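Local atomic coordinates of putative L-alanine-DL-glutamate epimerase (PDB entry 3GO2), a protein that probably acts as a magnesium-binding racemase or epimerase of the mandelate racemase/muconate lactonizing enzyme family. Residues Glu51-Arg56 against Cys74-Ala79; Phe41-Val46 against Thr293-Val298; Val23-Asp28 against Ala60-His65; Thr10-Cys13 against Arg18-His21; Lys55-Ala60 against His65-Ala70. One frame throughout, in Å; residues are numbered along the deposited sequence.

Contact 1 of 5, residues Glu51-Arg56 against Cys74-Ala79; sequences EQLGKR and CLTRPA. With MG (magnesium ion), chain C.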
# COMPACT_ATOMS: atom_id res chain seq x y z
N GLU A 51 -19.25 39.66 -3.54
CA GLU A 51 -19.88 40.68 -4.40
C GLU A 51 -20.15 40.18 -5.82
O GLU A 51 -21.18 40.49 -6.40
CB GLU A 51 -19.05 41.97 -4.42
CG GLU A 51 -19.17 42.78 -3.12
CD GLU A 51 -20.58 43.37 -2.86
OE1 GLU A 51 -21.32 43.62 -3.83
OE2 GLU A 51 -20.95 43.61 -1.70
N GLN A 52 -19.22 39.40 -6.38
CA GLN A 52 -19.41 38.80 -7.72
C GLN A 52 -20.45 37.69 -7.70
O GLN A 52 -21.36 37.65 -8.53
CB GLN A 52 -18.09 38.23 -8.24
CG GLN A 52 -17.14 39.29 -8.64
CD GLN A 52 -17.68 40.06 -9.82
OE1 GLN A 52 -17.75 39.52 -10.91
NE2 GLN A 52 -18.11 41.29 -9.59
N LEU A 53 -20.30 36.76 -6.77
CA LEU A 53 -21.24 35.64 -6.69
C LEU A 53 -22.66 36.05 -6.34
O LEU A 53 -23.63 35.46 -6.85
CB LEU A 53 -20.74 34.59 -5.69
CG LEU A 53 -19.55 33.79 -6.21
CD1 LEU A 53 -19.04 32.84 -5.12
CD2 LEU A 53 -19.95 33.00 -7.47
N GLY A 54 -22.81 37.06 -5.48
CA GLY A 54 -24.13 37.54 -5.10
C GLY A 54 -24.91 38.09 -6.27
O GLY A 54 -26.14 37.98 -6.32
N LYS A 55 -24.22 38.69 -7.22
CA LYS A 55 -24.87 39.18 -8.45
C LYS A 55 -25.55 38.07 -9.23
O LYS A 55 -26.56 38.30 -9.89
CB LYS A 55 -23.87 39.89 -9.35
CG LYS A 55 -23.32 41.13 -8.76
CD LYS A 55 -22.26 41.74 -9.65
CE LYS A 55 -21.86 43.09 -9.13
NZ LYS A 55 -21.67 44.06 -10.27
N ARG A 56 -24.97 36.87 -9.18
CA ARG A 56 -25.52 35.73 -9.90
C ARG A 56 -26.73 35.13 -9.17
O ARG A 56 -27.60 34.50 -9.78
CB ARG A 56 -24.45 34.65 -10.08
CG ARG A 56 -23.13 35.15 -10.62
CD ARG A 56 -23.24 35.49 -12.09
NE ARG A 56 -23.75 34.33 -12.83
CZ ARG A 56 -23.04 33.60 -13.69
NH1 ARG A 56 -21.76 33.90 -13.96
NH2 ARG A 56 -23.62 32.57 -14.29
N CYS A 74 -19.27 25.31 -9.86
CA CYS A 74 -19.01 25.25 -11.29
C CYS A 74 -18.29 26.52 -11.77
O CYS A 74 -17.27 26.44 -12.47
CB CYS A 74 -20.29 25.06 -12.10
SG CYS A 74 -21.06 23.44 -11.98
N LEU A 75 -18.82 27.68 -11.38
CA LEU A 75 -18.34 28.95 -11.89
C LEU A 75 -16.93 29.28 -11.42
O LEU A 75 -16.22 30.03 -12.09
CB LEU A 75 -19.27 30.09 -11.46
CG LEU A 75 -20.68 30.04 -12.03
CD1 LEU A 75 -21.52 31.19 -11.42
CD2 LEU A 75 -20.65 30.07 -13.58
N THR A 76 -16.54 28.74 -10.27
CA THR A 76 -15.24 29.03 -9.70
C THR A 76 -14.36 27.79 -9.57
O THR A 76 -13.33 27.85 -8.89
CB THR A 76 -15.38 29.68 -8.31
OG1 THR A 76 -16.11 28.82 -7.44
CG2 THR A 76 -16.09 31.04 -8.45
N ARG A 77 -14.74 26.71 -10.25
CA ARG A 77 -14.05 25.41 -10.12
C ARG A 77 -12.52 25.51 -10.18
O ARG A 77 -11.83 24.92 -9.35
CB ARG A 77 -14.57 24.39 -11.14
CG ARG A 77 -14.97 23.06 -10.60
CD ARG A 77 -15.46 22.13 -11.75
NE ARG A 77 -16.07 20.93 -11.18
CZ ARG A 77 -17.35 20.63 -11.17
NH1 ARG A 77 -18.27 21.39 -11.81
NH2 ARG A 77 -17.72 19.52 -10.55
N PRO A 78 -11.97 26.28 -11.15
CA PRO A 78 -10.50 26.30 -11.27
C PRO A 78 -9.77 26.84 -10.05
O PRO A 78 -8.67 26.37 -9.74
CB PRO A 78 -10.27 27.19 -12.48
CG PRO A 78 -11.53 27.01 -13.32
CD PRO A 78 -12.63 26.93 -12.30
N ALA A 79 -10.36 27.82 -9.37
CA ALA A 79 -9.69 28.46 -8.24
C ALA A 79 -10.45 28.19 -6.96
O ALA A 79 -10.45 28.99 -6.04
CB ALA A 79 -9.54 29.97 -8.50
MG MG C . -7.45 24.77 -8.44
O HOH W 1 -6.40 23.37 -6.62
O HOH W 2 -7.62 26.24 -6.59
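Arg56 on helix 46-57 and Leu75 on helix 65-76 form the main part of a partly buried helix-to-helix packing contact in the N-terminal domain, made without any hydrogen bond between the segments. The two side chains reach out from opposite directions. Methyl CD1 of Leu75 sits over the centre of the flat guanidinium of Arg56, with CD1 3.6 Å from CZ, while the second methyl, CD2, lies 3.9 Å from NH2 of Arg56. Bends at both chi2 (-73°) and chi3 (-55°) fold the arginine back so that it turns a face to the leucine. One step further in, Leu53 CD2 approaches Thr76 CG2 at 4.4 Å, a loose apolar touch, and both side chains also lie on Ile88 of helix 82-103. The hydroxyl of Thr76 bonds back to the carbonyl of Ala72. Farther along the chain, Pro78 O binds magnesium at 2.4 Å; two waters, together with Tyr249 OH and Thr270 O of the second subunit, complete the ligands. The pairing belongs to the helical layer of the alpha+beta capping domain of the enolase superfamily, here leading into a metal site shared between subunits.

Contact 2 of 5, residues Phe41-Val46 against Thr293-Val298; sequences FGSPGV and TIWNGV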
# COMPACT_ATOMS: atom_id res chain seq x y z
N PHE A 41 -8.05 36.35 9.14
CA PHE A 41 -7.31 35.10 9.31
C PHE A 41 -6.78 34.62 7.97
O PHE A 41 -7.13 33.54 7.48
CB PHE A 41 -8.17 34.04 9.98
CG PHE A 41 -7.39 32.90 10.61
CD1 PHE A 41 -6.40 33.15 11.54
CD2 PHE A 41 -7.70 31.58 10.31
CE1 PHE A 41 -5.68 32.12 12.13
CE2 PHE A 41 -7.00 30.53 10.91
CZ PHE A 41 -5.98 30.82 11.82
N GLY A 42 -5.93 35.44 7.38
CA GLY A 42 -5.18 35.07 6.18
C GLY A 42 -6.01 35.06 4.92
O GLY A 42 -5.61 34.43 3.93
N SER A 43 -7.12 35.82 4.91
CA SER A 43 -8.13 35.66 3.86
C SER A 43 -8.53 36.98 3.18
O SER A 43 -9.71 37.31 3.10
CB SER A 43 -9.37 34.97 4.45
OG SER A 43 -9.06 33.72 5.02
N PRO A 44 -7.56 37.73 2.62
CA PRO A 44 -7.94 38.88 1.82
C PRO A 44 -8.76 38.48 0.59
O PRO A 44 -8.47 37.46 -0.03
CB PRO A 44 -6.59 39.46 1.37
CG PRO A 44 -5.65 38.29 1.39
CD PRO A 44 -6.11 37.42 2.52
N GLY A 45 -9.75 39.29 0.23
CA GLY A 45 -10.50 39.08 -1.01
C GLY A 45 -11.88 38.44 -0.88
O GLY A 45 -12.62 38.35 -1.88
N VAL A 46 -12.24 37.96 0.32
CA VAL A 46 -13.55 37.27 0.46
C VAL A 46 -14.72 38.17 0.05
O VAL A 46 -15.64 37.75 -0.64
CB VAL A 46 -13.80 36.74 1.90
CG1 VAL A 46 -15.12 35.98 1.95
CG2 VAL A 46 -12.62 35.82 2.33
N THR A 293 -17.14 26.09 9.84
CA THR A 293 -18.43 26.18 9.19
C THR A 293 -18.70 27.58 8.67
O THR A 293 -19.54 27.77 7.79
CB THR A 293 -19.61 25.73 10.09
OG1 THR A 293 -20.01 26.80 10.95
CG2 THR A 293 -19.27 24.47 10.89
N ILE A 294 -18.01 28.57 9.23
CA ILE A 294 -18.08 29.94 8.75
C ILE A 294 -17.45 30.03 7.34
O ILE A 294 -17.99 30.65 6.42
CB ILE A 294 -17.34 30.88 9.75
CG1 ILE A 294 -17.93 30.77 11.16
CG2 ILE A 294 -17.34 32.32 9.24
CD1 ILE A 294 -19.46 30.84 11.24
N TRP A 295 -16.30 29.38 7.18
CA TRP A 295 -15.64 29.25 5.90
C TRP A 295 -16.40 28.33 4.91
O TRP A 295 -16.57 28.66 3.74
CB TRP A 295 -14.25 28.65 6.15
CG TRP A 295 -13.23 29.63 6.61
CD1 TRP A 295 -13.44 30.83 7.22
CD2 TRP A 295 -11.82 29.49 6.47
NE1 TRP A 295 -12.24 31.45 7.46
CE2 TRP A 295 -11.23 30.65 7.01
CE3 TRP A 295 -10.99 28.49 5.94
CZ2 TRP A 295 -9.84 30.85 7.02
CZ3 TRP A 295 -9.62 28.70 5.93
CH2 TRP A 295 -9.07 29.86 6.48
N ASN A 296 -16.79 27.14 5.38
CA ASN A 296 -17.35 26.11 4.47
C ASN A 296 -18.80 26.33 4.08
O ASN A 296 -19.26 25.87 3.03
CB ASN A 296 -17.19 24.72 5.10
CG ASN A 296 -15.85 24.11 4.79
OD1 ASN A 296 -15.68 23.47 3.75
ND2 ASN A 296 -14.92 24.23 5.73
N GLY A 297 -19.54 27.03 4.95
CA GLY A 297 -21.00 26.96 4.95
C GLY A 297 -21.43 25.81 5.83
O GLY A 297 -20.83 24.73 5.83
N VAL A 298 -22.49 26.02 6.59
CA VAL A 298 -22.96 24.98 7.47
C VAL A 298 -23.51 23.75 6.74
O VAL A 298 -23.37 22.64 7.25
CB VAL A 298 -24.02 25.58 8.49
CG1 VAL A 298 -24.81 24.49 9.19
CG2 VAL A 298 -23.30 26.50 9.48
O HOH W 3 -10.88 34.09 7.26
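The indole of Trp295 meets the loop 41-46 with its benzo edge: Phe41 O lies in the ring plane, 3.8 Å from CZ2. Ser43 OG comes up obliquely to the same carbon, at 3.6 Å from Trp295 CZ2. The phenyl ring of Phe41 also offers an edge, since Trp295 CZ2 lies near its plane and 4.0 Å from Phe41 CD2; the two side chains run at about a right angle. Phe41 CG lies anti to the backbone N (chi1 -161°), which takes the ring to the indole edge. Elsewhere Phe41 makes an edge-to-face pair with Phe320. One water ties the polar groups together, donating to Ser43 OG at 2.9 Å and accepting a weak bond from Trp295 NE1 at 3.0 Å. Ser43 OG also bonds Glu86 OE2, so this buried hydroxyl is held by both helix 82-103 and the water. In the enolase-type architecture the contact joins the capping domain to the C-terminal barrel domain: 41-46 follows the last strand of the antiparallel sheet, whereas the short helix 293-296 follows barrel strand 288-291. Phe41 packs against the magnesium ligand Glu269, and the nearest atom of the Trp295 side chain is about 4 Å from a bound magnesium ion. Pro78 of the second subunit packs on both aromatic side chains. A type II turn from Ser43 to Val46 carries the loop into helix 46-57.

Contact 3 of 5, residues Val23-Asp28 against Ala60-His65; sequences VKLTTD and ASVMEH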
# COMPACT_ATOMS: atom_id res chain seq x y z
N VAL A 23 -22.70 39.20 5.50
CA VAL A 23 -23.56 39.11 4.30
C VAL A 23 -25.01 39.35 4.74
O VAL A 23 -25.47 38.79 5.73
CB VAL A 23 -23.47 37.75 3.59
CG1 VAL A 23 -24.45 37.67 2.40
CG2 VAL A 23 -22.04 37.50 3.12
N LYS A 24 -25.69 40.20 3.98
CA LYS A 24 -27.10 40.53 4.19
C LYS A 24 -27.86 40.20 2.93
O LYS A 24 -27.63 40.82 1.88
CB LYS A 24 -27.25 42.03 4.49
CG LYS A 24 -28.68 42.41 4.75
CD LYS A 24 -28.85 43.91 4.85
CE LYS A 24 -30.22 44.25 5.32
NZ LYS A 24 -30.40 45.76 5.32
N LEU A 25 -28.75 39.23 3.01
CA LEU A 25 -29.48 38.74 1.85
C LEU A 25 -30.95 39.03 2.08
O LEU A 25 -31.50 38.68 3.12
CB LEU A 25 -29.24 37.22 1.72
CG LEU A 25 -29.91 36.47 0.58
CD1 LEU A 25 -29.05 35.21 0.28
CD2 LEU A 25 -31.39 36.12 0.86
N THR A 26 -31.61 39.66 1.11
CA THR A 26 -33.02 40.04 1.27
C THR A 26 -33.85 39.32 0.23
O THR A 26 -33.45 39.24 -0.93
CB THR A 26 -33.20 41.60 1.09
OG1 THR A 26 -32.39 42.30 2.03
CG2 THR A 26 -34.68 42.01 1.31
N THR A 27 -35.02 38.81 0.64
CA THR A 27 -35.94 38.13 -0.27
C THR A 27 -37.07 39.08 -0.74
O THR A 27 -37.27 40.15 -0.17
CB THR A 27 -36.56 36.90 0.38
OG1 THR A 27 -37.56 37.29 1.33
CG2 THR A 27 -35.51 36.09 1.13
N ASP A 28 -37.83 38.65 -1.74
CA ASP A 28 -38.94 39.45 -2.26
C ASP A 28 -40.00 39.73 -1.20
O ASP A 28 -40.69 40.77 -1.27
CB ASP A 28 -39.57 38.75 -3.47
CG ASP A 28 -40.74 39.53 -4.03
OD1 ASP A 28 -40.51 40.57 -4.68
OD2 ASP A 28 -41.90 39.10 -3.80
N ALA A 60 -32.79 34.23 -8.18
CA ALA A 60 -32.94 32.80 -7.90
C ALA A 60 -33.80 32.59 -6.65
O ALA A 60 -34.03 33.52 -5.89
CB ALA A 60 -31.56 32.15 -7.72
N SER A 61 -34.25 31.36 -6.43
CA SER A 61 -35.03 31.03 -5.24
C SER A 61 -34.16 31.02 -3.99
O SER A 61 -33.11 30.37 -3.98
CB SER A 61 -35.65 29.64 -5.36
OG SER A 61 -36.39 29.33 -4.18
N VAL A 62 -34.60 31.70 -2.94
CA VAL A 62 -33.92 31.65 -1.63
C VAL A 62 -33.90 30.24 -1.05
O VAL A 62 -33.01 29.91 -0.22
CB VAL A 62 -34.56 32.59 -0.61
CG1 VAL A 62 -35.92 32.08 -0.15
CG2 VAL A 62 -33.63 32.84 0.59
N MET A 63 -34.85 29.41 -1.47
CA MET A 63 -34.97 28.06 -0.92
C MET A 63 -33.92 27.10 -1.49
O MET A 63 -33.57 26.10 -0.86
CB MET A 63 -36.36 27.51 -1.20
CG MET A 63 -37.51 28.40 -0.75
SD MET A 63 -37.59 28.77 1.05
CE MET A 63 -38.51 27.39 1.55
N GLU A 64 -33.37 27.43 -2.65
CA GLU A 64 -32.55 26.49 -3.41
C GLU A 64 -31.05 26.71 -3.12
O GLU A 64 -30.26 27.09 -3.99
CB GLU A 64 -32.87 26.60 -4.91
CG GLU A 64 -34.29 26.10 -5.21
CD GLU A 64 -34.77 26.25 -6.63
OE1 GLU A 64 -33.98 26.60 -7.51
OE2 GLU A 64 -35.98 26.01 -6.84
N HIS A 65 -30.66 26.48 -1.88
CA HIS A 65 -29.28 26.78 -1.51
C HIS A 65 -28.28 25.80 -2.11
O HIS A 65 -27.19 26.22 -2.53
CB HIS A 65 -29.09 26.98 0.01
CG HIS A 65 -29.51 25.82 0.88
ND1 HIS A 65 -28.67 24.77 1.17
CD2 HIS A 65 -30.67 25.56 1.53
CE1 HIS A 65 -29.29 23.93 1.98
NE2 HIS A 65 -30.50 24.39 2.22
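Val62 packs against Leu25 and Thr27 in the capping domain, joining the loop between helices 46-57 and 65-76 to the middle strand of the three-stranded antiparallel sheet. Followed outward, the valine first meets the strand at CB, which is 4.0 Å from Thr27 CG2. From there the side chain forks. Branch CG2, anti to the backbone N, comes closest to the strand: it touches Thr27 CG2 at 3.8 Å and Leu25 CD2 at 4.0 Å. Branch CG1, between the backbone N and the carbonyl carbon (chi1 72°), stays a little farther off, 4.2 Å from Thr27 CG2. The valine also packs on Val5 of strand 5-14 and on Ala98 of helix 82-103, so it is enclosed by sheet and helix together.

Leu25 and Thr27 are two residues apart on strand 19-27 and both turn toward the loop 60-65, while Thr26 between them turns away. Thr27 splits its branches by polarity: the methyl goes to the valine, and OG1 takes the backbone N of Ile31 in the turn that follows. Leu25, for its part, leans on Leu95 and Leu57.

The loop is shaped by a type I turn from Ser61 to Glu64, in which Glu64 N bonds to Ser61 O at 3.2 Å. Glu64, the N-cap of helix 65-76, forms a salt bridge with Lys114 of the third subunit. Within the turn, Ser61 OG makes an ST turn by accepting from Met63 N at 3.1 Å, with an angle of 147° at the hydrogen.

Contact 4 of 5, residues Thr10-Cys13 against Arg18-His21; sequences TLCC and RNYH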
# COMPACT_ATOMS: atom_id res chain seq x y z
N THR A 10 -22.87 43.31 1.39
CA THR A 10 -21.89 43.02 2.43
C THR A 10 -21.70 44.24 3.29
O THR A 10 -21.81 45.37 2.80
CB THR A 10 -20.52 42.58 1.83
OG1 THR A 10 -20.02 43.59 0.96
CG2 THR A 10 -20.64 41.25 1.06
N LEU A 11 -21.42 44.01 4.57
CA LEU A 11 -21.19 45.07 5.54
C LEU A 11 -19.94 44.77 6.34
O LEU A 11 -19.53 43.62 6.46
CB LEU A 11 -22.37 45.20 6.51
CG LEU A 11 -23.77 45.60 6.00
CD1 LEU A 11 -24.42 44.58 5.02
CD2 LEU A 11 -24.69 45.80 7.21
N CYS A 12 -19.34 45.80 6.91
CA CYS A 12 -18.09 45.63 7.68
C CYS A 12 -18.06 46.62 8.84
O CYS A 12 -18.53 47.74 8.71
CB CYS A 12 -16.91 45.84 6.73
SG CYS A 12 -15.29 45.62 7.46
N CYS A 13 -17.57 46.19 10.01
CA CYS A 13 -17.41 47.09 11.13
C CYS A 13 -16.15 46.80 11.91
O CYS A 13 -15.54 45.72 11.81
CB CYS A 13 -18.64 47.03 12.05
SG CYS A 13 -18.78 45.51 13.03
N ARG A 18 -9.12 43.88 14.33
CA ARG A 18 -9.58 43.29 13.11
C ARG A 18 -10.98 43.86 12.85
O ARG A 18 -11.51 44.60 13.66
CB ARG A 18 -9.64 41.76 13.24
CG ARG A 18 -10.53 41.32 14.38
CD ARG A 18 -10.60 39.80 14.49
NE ARG A 18 -11.39 39.42 15.67
CZ ARG A 18 -11.70 38.17 16.00
NH1 ARG A 18 -11.28 37.14 15.25
NH2 ARG A 18 -12.42 37.94 17.10
N ASN A 19 -11.57 43.49 11.72
CA ASN A 19 -12.93 43.86 11.43
C ASN A 19 -13.83 42.64 11.44
O ASN A 19 -13.36 41.51 11.27
CB ASN A 19 -13.01 44.49 10.06
CG ASN A 19 -12.23 45.79 9.99
OD1 ASN A 19 -12.27 46.59 10.93
ND2 ASN A 19 -11.52 46.00 8.88
N TYR A 20 -15.12 42.89 11.60
CA TYR A 20 -16.12 41.87 11.32
C TYR A 20 -16.72 42.15 9.97
O TYR A 20 -16.83 43.30 9.58
CB TYR A 20 -17.25 41.92 12.32
CG TYR A 20 -16.95 41.51 13.73
CD1 TYR A 20 -15.90 40.65 14.07
CD2 TYR A 20 -17.80 41.92 14.75
CE1 TYR A 20 -15.67 40.29 15.36
CE2 TYR A 20 -17.57 41.54 16.05
CZ TYR A 20 -16.52 40.72 16.34
OH TYR A 20 -16.33 40.34 17.66
N HIS A 21 -17.13 41.10 9.27
CA HIS A 21 -17.83 41.24 8.01
C HIS A 21 -19.13 40.44 8.01
O HIS A 21 -19.22 39.41 8.65
CB HIS A 21 -16.97 40.73 6.85
CG HIS A 21 -15.65 41.42 6.72
ND1 HIS A 21 -15.40 42.35 5.73
CD2 HIS A 21 -14.49 41.28 7.41
CE1 HIS A 21 -14.15 42.76 5.83
NE2 HIS A 21 -13.58 42.14 6.84
O HOH W 4 -17.46 43.13 3.97
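Cys13 and Tyr20 exchange two backbone hydrogen bonds, the full set of a hydrogen-bonded antiparallel pair. Cys13 N donates to Tyr20 O at 3.0 Å (160° at the hydrogen), slightly tilted from the carbonyl plane. The return bond, Tyr20 N to Cys13 O at 2.9 Å, lies in that plane. Tyr20 O has a further contact, with the CA-H of Cys12 at 3.3 Å. Cys12 and His21 form the adjoining non-hydrogen-bonded pair. Leu11 O receives the CA-H of His21, again at 3.3 Å, and accepts a bond from a water 3.3 Å away. The same water lies in the plane of the imidazole, 2.8 Å from His21 ND1, bridging ring and backbone. Over one face of that ring stands Cys12 SG, 3.4 Å above the plane and displaced toward the rim, a sulfur-aromatic contact; a chi1 of -178°, with SG anti to the backbone N, lays the sulfur there, and Asn19 CB flanks it. On the other face of the sheet Cys13 SG rests obliquely beside the Tyr20 ring, whose hydroxyl bonds to Glu352 OE1. Strands 5-14 and 19-27 thus make the opening beta hairpin of the meander sheet that characterises the enolase-superfamily capping domain.

Contact 5 of 5, residues Lys55-Ala60 against His65-Ala70; sequences KRLVGA and HERFFA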
# COMPACT_ATOMS: atom_id res chain seq x y z
N LYS A 55 -24.22 38.69 -7.22
CA LYS A 55 -24.87 39.18 -8.45
C LYS A 55 -25.55 38.07 -9.23
O LYS A 55 -26.56 38.30 -9.89
CB LYS A 55 -23.87 39.89 -9.35
CG LYS A 55 -23.32 41.13 -8.76
CD LYS A 55 -22.26 41.74 -9.65
CE LYS A 55 -21.86 43.09 -9.13
NZ LYS A 55 -21.67 44.06 -10.27
N ARG A 56 -24.97 36.87 -9.18
CA ARG A 56 -25.52 35.73 -9.90
C ARG A 56 -26.73 35.13 -9.17
O ARG A 56 -27.60 34.50 -9.78
CB ARG A 56 -24.45 34.65 -10.08
CG ARG A 56 -23.13 35.15 -10.62
CD ARG A 56 -23.24 35.49 -12.09
NE ARG A 56 -23.75 34.33 -12.83
CZ ARG A 56 -23.04 33.60 -13.69
NH1 ARG A 56 -21.76 33.90 -13.96
NH2 ARG A 56 -23.62 32.57 -14.29
N LEU A 57 -26.77 35.33 -7.86
CA LEU A 57 -27.81 34.77 -7.02
C LEU A 57 -29.14 35.54 -7.13
O LEU A 57 -30.21 34.95 -7.04
CB LEU A 57 -27.30 34.73 -5.56
CG LEU A 57 -28.27 34.10 -4.56
CD1 LEU A 57 -28.75 32.66 -4.93
CD2 LEU A 57 -27.71 34.15 -3.14
N VAL A 58 -29.07 36.86 -7.36
CA VAL A 58 -30.28 37.68 -7.41
C VAL A 58 -31.19 37.13 -8.49
O VAL A 58 -30.73 36.83 -9.60
CB VAL A 58 -29.96 39.18 -7.69
CG1 VAL A 58 -31.23 39.95 -8.02
CG2 VAL A 58 -29.22 39.80 -6.48
N GLY A 59 -32.46 36.93 -8.13
CA GLY A 59 -33.46 36.40 -9.03
C GLY A 59 -33.71 34.92 -8.86
O GLY A 59 -34.73 34.41 -9.35
N ALA A 60 -32.79 34.23 -8.18
CA ALA A 60 -32.94 32.80 -7.90
C ALA A 60 -33.80 32.59 -6.65
O ALA A 60 -34.03 33.52 -5.89
CB ALA A 60 -31.56 32.15 -7.72
N HIS A 65 -30.66 26.48 -1.88
CA HIS A 65 -29.28 26.78 -1.51
C HIS A 65 -28.28 25.80 -2.11
O HIS A 65 -27.19 26.22 -2.53
CB HIS A 65 -29.09 26.98 0.01
CG HIS A 65 -29.51 25.82 0.88
ND1 HIS A 65 -28.67 24.77 1.17
CD2 HIS A 65 -30.67 25.56 1.53
CE1 HIS A 65 -29.29 23.93 1.98
NE2 HIS A 65 -30.50 24.39 2.22
N GLU A 66 -28.63 24.53 -2.21
CA GLU A 66 -27.68 23.60 -2.82
C GLU A 66 -27.56 23.82 -4.33
O GLU A 66 -26.50 23.58 -4.92
CB GLU A 66 -28.05 22.17 -2.47
CG GLU A 66 -27.04 21.20 -2.87
CD GLU A 66 -25.80 21.11 -1.99
OE1 GLU A 66 -25.41 22.00 -1.17
OE2 GLU A 66 -25.14 20.09 -2.19
N ARG A 67 -28.61 24.33 -4.96
CA ARG A 67 -28.50 24.77 -6.36
C ARG A 67 -27.46 25.89 -6.48
O ARG A 67 -26.59 25.87 -7.37
CB ARG A 67 -29.84 25.26 -6.90
CG ARG A 67 -29.83 25.63 -8.38
CD ARG A 67 -30.83 26.77 -8.67
NE ARG A 67 -30.43 28.00 -7.99
CZ ARG A 67 -29.42 28.79 -8.34
NH1 ARG A 67 -28.68 28.53 -9.43
NH2 ARG A 67 -29.14 29.86 -7.62
N PHE A 68 -27.57 26.90 -5.63
CA PHE A 68 -26.58 28.00 -5.63
C PHE A 68 -25.16 27.44 -5.42
O PHE A 68 -24.22 27.83 -6.11
CB PHE A 68 -26.88 29.08 -4.57
CG PHE A 68 -25.67 29.93 -4.25
CD1 PHE A 68 -25.25 30.91 -5.11
CD2 PHE A 68 -24.89 29.66 -3.14
CE1 PHE A 68 -24.11 31.67 -4.86
CE2 PHE A 68 -23.73 30.41 -2.87
CZ PHE A 68 -23.35 31.41 -3.74
N PHE A 69 -25.01 26.56 -4.45
CA PHE A 69 -23.70 26.01 -4.17
C PHE A 69 -23.15 25.29 -5.40
O PHE A 69 -21.99 25.48 -5.79
CB PHE A 69 -23.72 25.06 -2.97
CG PHE A 69 -22.37 24.49 -2.68
CD1 PHE A 69 -21.44 25.20 -1.94
CD2 PHE A 69 -22.01 23.26 -3.19
CE1 PHE A 69 -20.17 24.68 -1.73
CE2 PHE A 69 -20.74 22.77 -3.01
CZ PHE A 69 -19.83 23.47 -2.26
N ALA A 70 -23.98 24.45 -6.03
CA ALA A 70 -23.56 23.67 -7.17
C ALA A 70 -23.16 24.58 -8.31
O ALA A 70 -22.12 24.39 -8.91
CB ALA A 70 -24.68 22.69 -7.63
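Leu57 points its CD1 methyl between two side chains of helix 65-76, the guanidinium of Arg67 and the ring of Phe68. With CG anti to the backbone N (chi1 -177°), the leucine swings toward that helix although its first bond is not aimed there. Toward Phe68 it runs at about a right angle, and CD1 of the leucine approaches CD1 of the ring obliquely at 3.9 Å. Toward Arg67 it slants, the methyl meeting the guanidinium at its edge and in its plane, with Leu57 CD1 3.9 Å from Arg67 NH2. Ala60 CB is closer still to the same nitrogen, 3.3 Å from NH2, and comes in obliquely.

Bends at chi2 and chi3 carry the arginine across, roughly square to its own helix, so that the guanidinium lies beside Leu57 and Ala60. There its charge is met by Glu71, which forms a salt bridge with NH1, while Glu64 gives NE a long, weak ion pair. The two helices, joined by the loop 58-64, form a helix-loop-helix unit of the enolase-type capping domain. Leu57 and Phe68 both continue inward onto Ile91 of helix 82-103, so the apolar side of the contact faces the interior.

A type II turn from Leu57 to Ala60, closed by Ala60 N bonding to Leu57 O at 2.9 Å, places the alanine methyl against the arginine. Gly59 takes a phi of 99° in this turn, where any CB would press on Val58 O; backbone hydrogen bonds of Gly59 and Ala60 with Val5 of strand 5-14 fasten the loop to the sheet. Arg67 also packs against Leu115 of the third subunit and Phe185 of the second subunit.

In the fold
Contacts 1, 3, 4 and 5 lie in the N-terminal capping domain, while contact 2 ties it to the barrel. Contacts 1 and 5, successive levels of one helix pair, have centres 10 Å apart. Contact 3, centred 8 Å from contact 5, touches it through Leu25 CD1 and Leu57 CD2 at 3.8 Å. Contact 4 joins contact 1 through a probable hydrogen bond between Thr10 OG1 and Glu51 OE2. Contact 1 supplies the magnesium ligand Pro78 O, and across the subunit boundary Pro78 packs on Phe41 and Trp295 of contact 2; within one chain their centres are 15 Å apart. The Tyr20 side chain of contact 4 is about 11 Å from that of His125, which binds 2-oxoglutarate and fumarate.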